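Long-range contacts in uncharacterized protein (PDB 3BPD), which is of unknown function but binds magnesium ions and assembles, as a DUF211-family protein, into a heptamer: residues L6-L11 and E81-K86; V10-K15 and V75-D80; N33-N38 and T54-N59. The protein carries 1 engineered substitution. All blocks are in the same frame, centred on the assembly; numbering follows the deposited sequence.

All three contacts lie in one antiparallel sheet. Contacts 1 and 2 follow each other along the strand pair 6-16 and 75-85, sharing Val10 and Leu11, with centres about 14 Å apart. Contact 3 joins the hairpin strands 34-44 and 48-57 on the other flank of strand 6-16. Its centre is about 9 Å from that of contact 1, and the two probably share a hydrogen bond, Leu9 O to Ile55 N at 3.0 Å. Contact 2 holds a magnesium ion, which lies about 9 Å from the side chain of Val10 and about 13 Å from that of Thr54 (nearest atoms). Glu81 of contact 1 meets Asn38 of contact 3 between subunits.

Contact 1: residues L6-L11 and E81-K86; sequences LRRLVL and EVVAGK
Arg7 and Arg8 both bend toward strand 81-85, by different torsions. Arg7 turns at chi2 (-89°), which places CD, and again at chi3, which places NE close to the end of the strand, at Gly85 and Lys86. Arg8 has CG anti to the backbone N and runs straight until chi3 (69°) swings NE over toward Glu81. The Arg8 guanidinium and the Glu81 carboxylate lie almost in parallel planes, 10° apart, and NH2 meets the syn side of OE2 in a 2.7 Å salt bridge. Glu90 is a second acidic partner of Arg8, while Glu81 OE1 accepts from Asn38 of a neighbouring subunit. On the same face Val10 CG2 rests on Glu81 CB at 3.7 Å. Arg7 NH2 donates to Lys86 O at 3.1 Å from above the carbonyl plane, and NE adds a weak bond to Gly85 O. An alanine here would probably leave Lys86 O without its guanidinium donor and break the tie that NH1 makes to Gly57 O. The opposite face is apolar: Val82 CG1 touches Leu9 CD2 at 3.6 Å, the two side chains side by side, and Leu6 CD2 at 4.0 Å. Tyr62 of helix 62-71 touches both leucines. Between the strands, Val83 O accepts from Arg7 N at 2.6 Å and, weakly, from Arg8 N at 3.3 Å, while Val83 N returns a bond to Arg8 O. Strand 81-85 pairs on its far side with a strand of a neighbouring subunit. Two successive residues facing Val83 make a classic beta bulge, set here between an inner strand and one that is outermost within its chain, in the four-stranded antiparallel sheet of a ferredoxin-like (beta-alpha-beta-beta-alpha-beta) fold.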
# COMPACT_ATOMS: atom_id res chain seq x y z
N LEU F 6 -0.04 19.89 20.33
CA LEU F 6 -0.85 18.77 19.91
C LEU F 6 -1.10 18.98 18.44
O LEU F 6 -1.39 20.09 18.01
CB LEU F 6 -2.18 18.74 20.66
CG LEU F 6 -2.15 18.52 22.17
CD1 LEU F 6 -3.59 18.38 22.65
CD2 LEU F 6 -1.32 17.29 22.53
N ARG F 7 -1.00 17.92 17.65
CA ARG F 7 -1.20 18.05 16.23
C ARG F 7 -2.32 17.17 15.70
O ARG F 7 -2.99 17.53 14.73
CB ARG F 7 0.13 17.75 15.53
CG ARG F 7 1.18 18.84 15.82
CD ARG F 7 1.12 19.99 14.81
NE ARG F 7 2.03 19.74 13.70
CZ ARG F 7 1.76 20.00 12.43
NH1 ARG F 7 0.58 20.52 12.09
NH2 ARG F 7 2.66 19.73 11.48
N ARG F 8 -2.55 16.04 16.36
CA ARG F 8 -3.60 15.13 15.94
C ARG F 8 -4.13 14.25 17.09
O ARG F 8 -3.37 13.77 17.94
CB ARG F 8 -3.10 14.24 14.79
CG ARG F 8 -4.22 13.57 13.99
CD ARG F 8 -3.65 12.72 12.87
NE ARG F 8 -2.95 11.55 13.38
CZ ARG F 8 -2.15 10.78 12.65
NH1 ARG F 8 -1.95 11.05 11.37
NH2 ARG F 8 -1.54 9.75 13.21
N LEU F 9 -5.44 14.07 17.12
CA LEU F 9 -6.08 13.26 18.15
C LEU F 9 -7.09 12.29 17.53
O LEU F 9 -7.80 12.63 16.58
CB LEU F 9 -6.81 14.16 19.16
CG LEU F 9 -5.99 15.15 19.99
CD1 LEU F 9 -6.87 16.20 20.64
CD2 LEU F 9 -5.22 14.36 21.03
N VAL F 10 -7.14 11.07 18.05
CA VAL F 10 -8.13 10.13 17.57
C VAL F 10 -8.91 9.84 18.84
O VAL F 10 -8.41 9.20 19.76
CB VAL F 10 -7.51 8.84 16.98
CG1 VAL F 10 -8.62 7.82 16.71
CG2 VAL F 10 -6.75 9.16 15.69
N LEU F 11 -10.12 10.35 18.90
CA LEU F 11 -10.95 10.17 20.07
C LEU F 11 -12.06 9.15 19.91
O LEU F 11 -12.80 9.16 18.93
CB LEU F 11 -11.54 11.52 20.48
CG LEU F 11 -10.49 12.62 20.66
CD1 LEU F 11 -11.15 13.85 21.23
CD2 LEU F 11 -9.39 12.13 21.58
N GLU F 81 -5.21 7.97 19.98
CA GLU F 81 -3.96 8.39 19.38
C GLU F 81 -3.73 9.86 19.61
O GLU F 81 -4.67 10.65 19.61
CB GLU F 81 -3.92 8.13 17.88
CG GLU F 81 -2.50 7.80 17.40
CD GLU F 81 -2.28 8.01 15.92
OE1 GLU F 81 -1.38 7.35 15.36
OE2 GLU F 81 -2.97 8.86 15.31
N VAL F 82 -2.47 10.23 19.82
CA VAL F 82 -2.10 11.62 20.03
C VAL F 82 -0.81 11.87 19.27
O VAL F 82 0.07 11.03 19.25
CB VAL F 82 -1.80 11.93 21.51
CG1 VAL F 82 -1.78 13.43 21.70
CG2 VAL F 82 -2.83 11.28 22.41
N VAL F 83 -0.71 13.04 18.65
CA VAL F 83 0.51 13.40 17.94
C VAL F 83 0.89 14.80 18.38
O VAL F 83 0.05 15.70 18.44
CB VAL F 83 0.30 13.36 16.42
CG1 VAL F 83 1.61 13.62 15.72
CG2 VAL F 83 -0.26 12.01 16.02
N ALA F 84 2.16 15.00 18.73
CA ALA F 84 2.62 16.30 19.18
C ALA F 84 4.02 16.61 18.65
O ALA F 84 4.85 15.71 18.54
CB ALA F 84 2.62 16.36 20.70
N GLY F 85 4.26 17.87 18.32
CA GLY F 85 5.57 18.25 17.80
C GLY F 85 5.51 18.98 16.48
O GLY F 85 4.45 19.43 16.07
N LYS F 86 6.64 19.10 15.80
CA LYS F 86 6.66 19.83 14.54
C LYS F 86 6.22 18.96 13.38
O LYS F 86 5.61 19.44 12.43
CB LYS F 86 8.07 20.34 14.26
CG LYS F 86 8.70 21.08 15.43
CD LYS F 86 10.21 21.16 15.30
CE LYS F 86 10.85 21.80 16.53
NZ LYS F 86 12.33 21.76 16.45

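Contact 2: residues V10-K15 and V75-D80; sequences VLDVLK and VIHSVD. With MG (magnesium ion), chain Y.
The imidazole of His77 has Asp12 OD1 at its edge, near the ring plane, while Leu14 comes to it obliquely, at a spacing too doubtful to interpret. The Asp12 carboxylate turns OD1 to a magnesium ion, bound at 2.2 Å. Opposite it on the next strand, Ser78 OG occupies the crowded position between the backbone N and the carbonyl carbon (chi1 69°) and binds the same ion at 2.3 Å. A third flat group, the Asp80 carboxylate, stands behind the serine: its OD1 accepts from Ser78 OG at 2.8 Å on the syn side, 26° out of the carboxylate plane. The hydroxyl is thus fixed by the metal and by a second-shell acid. Asp80 OD2 also has a long, weak ion pair with Lys52. The backbone brings the two metal ligands together. Asp12 N donates to Ser78 O at 2.8 Å, and Asp12 O takes His77 N at 2.8 Å together with Ser78 N in a weak bond of 3.4 Å. This classic beta bulge puts His77 and Ser78 both across from Asp12. The other face is apolar: Leu11 CD2 lies beside Val79 CG1 at 3.9 Å, and Leu11 CD1 meets Ile76 CD1, against helix 62-71, whose Tyr62 touches Ile76 and Val79. His77 is seen to bind magnesium in this protein, although not in this chain. Asp12 OD1 and Asp80 OD2 lie 4.8 Å apart, so the bound cation is likely to offset their mutual repulsion. One carboxylate oxygen and one hydroxyl make a hard, all-oxygen pair of ligands suited to magnesium, whose remaining coordination positions are probably filled by water or by groups beyond the two strands.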
# COMPACT_ATOMS: atom_id res chain seq x y z
N VAL F 10 -7.14 11.07 18.05
CA VAL F 10 -8.13 10.13 17.57
C VAL F 10 -8.91 9.84 18.84
O VAL F 10 -8.41 9.20 19.76
CB VAL F 10 -7.51 8.84 16.98
CG1 VAL F 10 -8.62 7.82 16.71
CG2 VAL F 10 -6.75 9.16 15.69
N LEU F 11 -10.12 10.35 18.90
CA LEU F 11 -10.95 10.17 20.07
C LEU F 11 -12.06 9.15 19.91
O LEU F 11 -12.80 9.16 18.93
CB LEU F 11 -11.54 11.52 20.48
CG LEU F 11 -10.49 12.62 20.66
CD1 LEU F 11 -11.15 13.85 21.23
CD2 LEU F 11 -9.39 12.13 21.58
N ASP F 12 -12.17 8.24 20.87
CA ASP F 12 -13.24 7.26 20.85
C ASP F 12 -14.37 7.93 21.62
O ASP F 12 -14.26 8.17 22.82
CB ASP F 12 -12.84 5.99 21.58
CG ASP F 12 -14.01 5.07 21.81
OD1 ASP F 12 -13.87 4.12 22.60
OD2 ASP F 12 -15.08 5.30 21.18
N VAL F 13 -15.47 8.23 20.93
CA VAL F 13 -16.59 8.90 21.56
C VAL F 13 -17.93 8.17 21.48
O VAL F 13 -18.29 7.60 20.45
CB VAL F 13 -16.76 10.32 20.99
CG1 VAL F 13 -18.04 10.95 21.48
CG2 VAL F 13 -15.57 11.18 21.39
N LEU F 14 -18.66 8.19 22.60
CA LEU F 14 -19.99 7.60 22.67
C LEU F 14 -20.93 8.79 22.80
O LEU F 14 -20.62 9.75 23.51
CB LEU F 14 -20.13 6.69 23.89
CG LEU F 14 -21.55 6.17 24.15
CD1 LEU F 14 -21.85 5.00 23.21
CD2 LEU F 14 -21.69 5.74 25.59
N LYS F 15 -22.07 8.75 22.13
CA LYS F 15 -23.01 9.86 22.18
C LYS F 15 -24.44 9.46 21.84
O LYS F 15 -24.67 8.47 21.16
CB LYS F 15 -22.59 10.94 21.18
CG LYS F 15 -22.90 10.55 19.73
CD LYS F 15 -22.59 11.68 18.77
CE LYS F 15 -23.29 11.48 17.44
NZ LYS F 15 -24.77 11.53 17.56
N VAL F 75 -19.41 11.96 24.91
CA VAL F 75 -18.48 11.66 25.97
C VAL F 75 -17.27 10.95 25.36
O VAL F 75 -17.42 10.12 24.48
CB VAL F 75 -19.13 10.75 27.06
CG1 VAL F 75 -19.57 9.43 26.46
CG2 VAL F 75 -18.15 10.52 28.20
N ILE F 76 -16.08 11.33 25.81
CA ILE F 76 -14.82 10.76 25.34
C ILE F 76 -14.48 9.53 26.18
O ILE F 76 -14.10 9.66 27.33
CB ILE F 76 -13.66 11.77 25.48
CG1 ILE F 76 -13.93 13.02 24.64
CG2 ILE F 76 -12.36 11.12 25.07
CD1 ILE F 76 -12.90 14.10 24.80
N HIS F 77 -14.63 8.35 25.60
CA HIS F 77 -14.33 7.13 26.32
C HIS F 77 -12.85 6.89 26.39
O HIS F 77 -12.35 6.32 27.36
CB HIS F 77 -15.01 5.95 25.64
CG HIS F 77 -16.44 5.79 26.02
ND1 HIS F 77 -17.27 4.87 25.43
CD2 HIS F 77 -17.19 6.44 26.95
CE1 HIS F 77 -18.47 4.96 25.97
NE2 HIS F 77 -18.45 5.91 26.89
N SER F 78 -12.14 7.31 25.37
CA SER F 78 -10.70 7.13 25.35
C SER F 78 -10.01 7.88 24.21
O SER F 78 -10.59 8.11 23.15
CB SER F 78 -10.38 5.64 25.24
OG SER F 78 -10.75 5.17 23.96
N VAL F 79 -8.76 8.26 24.46
CA VAL F 79 -7.93 8.96 23.49
C VAL F 79 -7.12 7.84 22.85
O VAL F 79 -6.22 7.31 23.47
CB VAL F 79 -7.00 9.96 24.22
CG1 VAL F 79 -6.11 10.68 23.22
CG2 VAL F 79 -7.83 10.95 25.03
N ASP F 80 -7.43 7.47 21.62
CA ASP F 80 -6.71 6.36 21.01
C ASP F 80 -5.39 6.70 20.33
O ASP F 80 -4.55 5.83 20.14
CB ASP F 80 -7.63 5.60 20.04
CG ASP F 80 -8.90 5.10 20.71
OD1 ASP F 80 -8.89 4.85 21.93
OD2 ASP F 80 -9.91 4.94 20.01
MG MG Y . -11.99 3.29 23.45

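Contact 3: residues N33-N38 and T54-N59; sequences NVDGVN and TILGNN
Val34 and Ile55 meet through their CG2 methyls, 4.0 Å apart, at the close-packed heart of the hairpin, and Val37 CG2 is a looser neighbour of the same methyl, at 4.5 Å. Ile55 CG2 stands anti to the backbone N, which turns it toward the side of strand 34-38 where both valines lie. Leu60 covers Val34 and Ile55, and Leu28 and Ser29 of helix 21-29 lie against Val37. Beside this apolar face the backbone is tightly laced: Asn38 and Thr54 exchange a pair of bonds, Thr54 N to Asn38 O being 2.7 Å, and Leu56 N gives an almost straight bond (175°) to Gly36 O. Leu56 O accepts from Asp35 N at 2.9 Å and weakly from Gly36 N. At the other end the pairing thins out. Asn33, exposed to solvent, is held through its backbone, Asn58 N donating to Asn33 O at 3.0 Å, and Asn59 beyond it is exposed too. Gly57 CA lies close to Asn33 O, at 3.2 Å; a side chain there would run into Asn33 O, and its backbone angles alone call for glycine. The face bearing Asn38, Thr54 and Leu56 looks to a neighbouring subunit, whose Val89 packs on Thr54 and Leu56. Asn38 has CG anti to the backbone N (175°), and its ND2 donates to Glu81 and to Val89 O of that subunit. Asp35 and Gly36 together opposite Leu56 form a classic beta bulge, in the antiparallel beta hairpin that makes up the middle strands, in chain order, of this ferredoxin-like fold.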
# COMPACT_ATOMS: atom_id res chain seq x y z
N ASN F 33 -7.37 26.85 14.67
CA ASN F 33 -6.20 26.00 14.64
C ASN F 33 -6.54 24.58 14.19
O ASN F 33 -5.66 23.72 14.11
CB ASN F 33 -5.51 25.98 16.00
CG ASN F 33 -4.49 27.09 16.14
OD1 ASN F 33 -3.99 27.35 17.24
ND2 ASN F 33 -4.16 27.75 15.02
N VAL F 34 -7.81 24.33 13.89
CA VAL F 34 -8.21 23.03 13.41
C VAL F 34 -8.18 23.02 11.89
O VAL F 34 -8.92 23.76 11.24
CB VAL F 34 -9.61 22.64 13.95
CG1 VAL F 34 -10.22 21.53 13.10
CG2 VAL F 34 -9.48 22.17 15.38
N ASP F 35 -7.30 22.20 11.33
CA ASP F 35 -7.15 22.07 9.89
C ASP F 35 -8.25 21.23 9.27
O ASP F 35 -8.64 21.45 8.13
CB ASP F 35 -5.80 21.42 9.56
CG ASP F 35 -4.63 22.37 9.77
OD1 ASP F 35 -3.49 21.87 9.91
OD2 ASP F 35 -4.85 23.60 9.77
N GLY F 36 -8.73 20.25 10.02
CA GLY F 36 -9.78 19.39 9.52
C GLY F 36 -10.28 18.39 10.55
O GLY F 36 -9.64 18.18 11.58
N VAL F 37 -11.43 17.78 10.26
CA VAL F 37 -12.02 16.81 11.17
C VAL F 37 -12.63 15.63 10.44
O VAL F 37 -13.30 15.79 9.42
CB VAL F 37 -13.12 17.45 12.03
CG1 VAL F 37 -13.73 16.41 12.95
CG2 VAL F 37 -12.55 18.59 12.83
N ASN F 38 -12.40 14.44 10.95
CA ASN F 38 -12.97 13.25 10.37
C ASN F 38 -13.73 12.49 11.44
O ASN F 38 -13.18 12.14 12.49
CB ASN F 38 -11.91 12.34 9.77
CG ASN F 38 -12.49 11.03 9.26
OD1 ASN F 38 -13.07 10.26 10.02
ND2 ASN F 38 -12.34 10.78 7.97
N THR F 54 -11.19 12.05 14.38
CA THR F 54 -9.80 12.36 14.08
C THR F 54 -9.74 13.86 13.82
O THR F 54 -10.41 14.38 12.93
CB THR F 54 -9.32 11.61 12.81
OG1 THR F 54 -9.43 10.20 13.02
CG2 THR F 54 -7.86 11.94 12.50
N ILE F 55 -8.94 14.55 14.63
CA ILE F 55 -8.76 15.98 14.52
C ILE F 55 -7.32 16.32 14.16
O ILE F 55 -6.38 15.90 14.82
CB ILE F 55 -9.09 16.69 15.83
CG1 ILE F 55 -10.47 16.26 16.31
CG2 ILE F 55 -9.07 18.19 15.64
CD1 ILE F 55 -10.84 16.85 17.63
N LEU F 56 -7.18 17.10 13.09
CA LEU F 56 -5.88 17.53 12.60
C LEU F 56 -5.77 19.05 12.79
O LEU F 56 -6.76 19.76 12.71
CB LEU F 56 -5.73 17.19 11.11
CG LEU F 56 -4.37 17.55 10.50
CD1 LEU F 56 -3.30 16.79 11.25
CD2 LEU F 56 -4.33 17.25 9.01
N GLY F 57 -4.56 19.53 13.05
CA GLY F 57 -4.36 20.96 13.23
C GLY F 57 -3.03 21.30 13.85
O GLY F 57 -2.10 20.48 13.84
N ASN F 58 -2.92 22.51 14.40
CA ASN F 58 -1.68 22.94 15.05
C ASN F 58 -1.89 23.42 16.47
O ASN F 58 -2.83 24.14 16.76
CB ASN F 58 -1.01 24.06 14.28
CG ASN F 58 0.34 24.41 14.85
OD1 ASN F 58 0.90 25.46 14.56
ND2 ASN F 58 0.88 23.50 15.66
N ASN F 59 -1.00 23.01 17.37
CA ASN F 59 -1.09 23.43 18.76
C ASN F 59 -2.53 23.38 19.27
O ASN F 59 -3.04 24.34 19.86
CB ASN F 59 -0.54 24.86 18.86
CG ASN F 59 -0.14 25.23 20.27
OD1 ASN F 59 0.61 24.50 20.92
ND2 ASN F 59 -0.64 26.36 20.75